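Chorismate mutase (Helicobacter pylori, PDB 6AL9) probably catalyses the rearrangement of chorismate to prephenate. Local coordinates at residues B[25-30]-B[80-85]. Residues are numbered along the deposited sequence; the frame is centred on the assembly and turned at random.
Sequences DLLDKR and FKISRK. With PHB (p-hydroxybenzoic acid), chain E.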
loop_
_atom_site.group_PDB
_atom_site.type_symbol
_atom_site.label_atom_id
_atom_site.label_comp_id
_atom_site.label_asym_id
_atom_site.label_seq_id
_atom_site.Cartn_x
_atom_site.Cartn_y
_atom_site.Cartn_z
ATOM N N ASP B 25 -7.712 -1.545 -5.074
ATOM C CA ASP B 25 -8.709 -2.606 -4.976
ATOM C C ASP B 25 -8.261 -3.631 -3.942
ATOM O O ASP B 25 -9.080 -4.099 -3.160
ATOM C CB ASP B 25 -8.966 -3.280 -6.319
ATOM C CG ASP B 25 -9.762 -2.393 -7.296
ATOM O OD1 ASP B 25 -10.599 -1.562 -6.866
ATOM O OD2 ASP B 25 -9.536 -2.525 -8.525
ATOM N N LEU B 26 -6.973 -3.985 -3.919
ATOM C CA LEU B 26 -6.495 -4.955 -2.927
ATOM C C LEU B 26 -6.609 -4.411 -1.520
ATOM O O LEU B 26 -6.939 -5.151 -0.612
ATOM C CB LEU B 26 -5.044 -5.373 -3.174
ATOM C CG LEU B 26 -4.758 -6.385 -4.271
ATOM C CD1 LEU B 26 -3.265 -6.679 -4.268
ATOM C CD2 LEU B 26 -5.534 -7.661 -4.038
ATOM N N LEU B 27 -6.350 -3.115 -1.336
ATOM C CA LEU B 27 -6.490 -2.502 -0.002
ATOM C C LEU B 27 -7.944 -2.491 0.458
ATOM O O LEU B 27 -8.234 -2.709 1.622
ATOM C CB LEU B 27 -5.912 -1.076 0.043
ATOM C CG LEU B 27 -6.005 -0.397 1.400
ATOM C CD1 LEU B 27 -5.077 -1.048 2.387
ATOM C CD2 LEU B 27 -5.682 1.066 1.280
ATOM N N ASP B 28 -8.846 -2.228 -0.472
ATOM C CA ASP B 28 -10.263 -2.302 -0.210
ATOM C C ASP B 28 -10.696 -3.697 0.259
ATOM O O ASP B 28 -11.461 -3.831 1.208
ATOM C CB ASP B 28 -11.029 -1.880 -1.468
ATOM C CG ASP B 28 -12.436 -1.381 -1.158
ATOM O OD1 ASP B 28 -12.592 -0.603 -0.195
ATOM O OD2 ASP B 28 -13.377 -1.752 -1.892
ATOM N N LYS B 29 -10.199 -4.735 -0.410
ATOM C CA LYS B 29 -10.508 -6.131 -0.037
ATOM C C LYS B 29 -9.925 -6.457 1.316
ATOM O O LYS B 29 -10.494 -7.246 2.067
ATOM C CB LYS B 29 -9.926 -7.119 -1.056
ATOM C CG LYS B 29 -10.765 -7.347 -2.305
ATOM C CD LYS B 29 -9.950 -7.240 -3.604
ATOM C CE LYS B 29 -10.542 -8.064 -4.743
ATOM N NZ LYS B 29 -10.252 -9.520 -4.560
ATOM N N ARG B 30 -8.779 -5.851 1.628
ATOM C CA ARG B 30 -8.105 -6.116 2.902
ATOM C C ARG B 30 -8.858 -5.497 4.058
ATOM O O ARG B 30 -8.854 -6.016 5.177
ATOM C CB ARG B 30 -6.645 -5.645 2.882
ATOM C CG ARG B 30 -5.801 -6.188 4.021
ATOM C CD ARG B 30 -4.492 -5.406 4.123
ATOM N NE ARG B 30 -3.428 -6.133 4.802
ATOM C CZ ARG B 30 -3.358 -6.300 6.120
ATOM N NH1 ARG B 30 -4.270 -5.749 6.923
ATOM N NH2 ARG B 30 -2.355 -6.984 6.655
ATOM N N PHE B 80 -1.386 -0.990 8.637
ATOM C CA PHE B 80 -1.903 -1.461 9.922
ATOM C C PHE B 80 -2.666 -0.342 10.640
ATOM O O PHE B 80 -3.709 -0.621 11.231
ATOM C CB PHE B 80 -0.793 -1.977 10.858
ATOM C CG PHE B 80 -0.075 -3.232 10.379
ATOM C CD1 PHE B 80 -0.730 -4.234 9.711
ATOM C CD2 PHE B 80 1.269 -3.380 10.604
ATOM C CE1 PHE B 80 -0.067 -5.356 9.282
ATOM C CE2 PHE B 80 1.943 -4.500 10.183
ATOM C CZ PHE B 80 1.276 -5.486 9.512
ATOM N N LYS B 81 -2.159 0.897 10.597
ATOM C CA LYS B 81 -2.939 2.065 11.069
ATOM C C LYS B 81 -4.281 2.199 10.372
ATOM O O LYS B 81 -5.293 2.358 11.030
ATOM C CB LYS B 81 -2.172 3.386 10.926
ATOM C CG LYS B 81 -1.140 3.556 12.023
ATOM C CD LYS B 81 -0.527 4.944 12.063
ATOM C CE LYS B 81 0.695 4.973 12.986
ATOM N NZ LYS B 81 1.772 5.857 12.435
ATOM N N ILE B 82 -4.278 2.160 9.046
ATOM C CA ILE B 82 -5.517 2.250 8.320
ATOM C C ILE B 82 -6.492 1.133 8.721
ATOM O O ILE B 82 -7.649 1.381 9.015
ATOM C CB ILE B 82 -5.288 2.148 6.822
ATOM C CG1 ILE B 82 -4.715 3.456 6.278
ATOM C CG2 ILE B 82 -6.606 1.832 6.117
ATOM C CD1 ILE B 82 -4.175 3.285 4.875
ATOM N N SER B 83 -5.999 -0.093 8.727
ATOM C CA SER B 83 -6.795 -1.261 9.122
ATOM C C SER B 83 -7.331 -1.209 10.560
ATOM O O SER B 83 -8.493 -1.555 10.801
ATOM C CB SER B 83 -5.970 -2.531 8.902
ATOM O OG SER B 83 -6.715 -3.693 9.217
ATOM N N ARG B 84 -6.484 -0.780 11.494
ATOM C CA ARG B 84 -6.840 -0.666 12.916
ATOM C C ARG B 84 -7.939 0.362 13.152
ATOM O O ARG B 84 -8.945 0.065 13.798
ATOM C CB ARG B 84 -5.623 -0.238 13.747
ATOM C CG ARG B 84 -5.192 -1.214 14.812
ATOM C CD ARG B 84 -4.054 -0.647 15.652
ATOM N NE ARG B 84 -2.781 -1.032 15.070
ATOM C CZ ARG B 84 -1.808 -0.185 14.720
ATOM N NH1 ARG B 84 -1.941 1.127 14.921
ATOM N NH2 ARG B 84 -0.687 -0.652 14.170
ATOM N N LYS B 85 -7.719 1.582 12.672
ATOM C CA LYS B 85 -8.722 2.645 12.771
ATOM C C LYS B 85 -10.060 2.225 12.133
ATOM O O LYS B 85 -11.134 2.486 12.677
ATOM C CB LYS B 85 -8.208 3.931 12.114
ATOM C CG LYS B 85 -7.413 4.844 13.060
ATOM C CD LYS B 85 -6.260 5.598 12.391
ATOM C CE LYS B 85 -6.688 6.234 11.061
ATOM N NZ LYS B 85 -5.969 7.489 10.680
HETATM C "C1'" PHB E . -4.447 -6.893 9.734
HETATM O "O1'" PHB E . -3.529 -7.470 9.116
HETATM O "O2'" PHB E . -5.571 -6.703 9.212
HETATM C C1 PHB E . -4.179 -6.421 11.136
HETATM C C2 PHB E . -4.892 -5.353 11.694
HETATM C C3 PHB E . -4.627 -4.932 12.998
HETATM C C4 PHB E . -3.648 -5.585 13.745
HETATM C C5 PHB E . -2.941 -6.653 13.189
HETATM C C6 PHB E . -3.204 -7.070 11.889
HETATM O O4 PHB E . -3.367 -5.187 15.014
#
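Arg-30 and Ser-83 approach each other in the p-hydroxybenzoic acid (PHB) pocket, with the carboxylate of the ligand bound by both. The arginine CG lies anti to the backbone N (chi1 -166°) and the chain stays extended as far as NE, which carries the guanidinium out from helix 9-41 to the ligand. NH2 of Arg-30 donates a bent hydrogen bond to O1' of PHB (2.8 Å, 138°), while Ser-83 OG, approaching from helix 69-93, donates a longer one of 3.2 Å to O2' of PHB. NH1 of Arg-30 also comes close to the carboxylate, 2.8 Å from PHB O2'. The same hydroxyl of Ser-83 sits at the edge of the guanidinium, in its plane, OG being 3.9 Å from NH1 of Arg-30. NE of Arg-30 forms a salt bridge with Asp-20 of the second subunit, so a carboxylate of the other chain fixes NE while NH1 and NH2 meet the ligand. The all-helical, intertwined dimer is that of the AroQ-type chorismate mutases; segments 25-30 and 80-85, on the two long helices of one chain, run at 41° to each other, their axes 11.3 Å apart at closest. CE1 of Phe-80 comes within 3.8 Å of Arg-30 NH2, which lies at the ring's edge; the aromatic side chain also rests on Ile-55 of helix 49-61. Away from the ligand the helices meet through methyl groups, Leu-27 CD2 lying 4.5 Å from Ile-82 CD1.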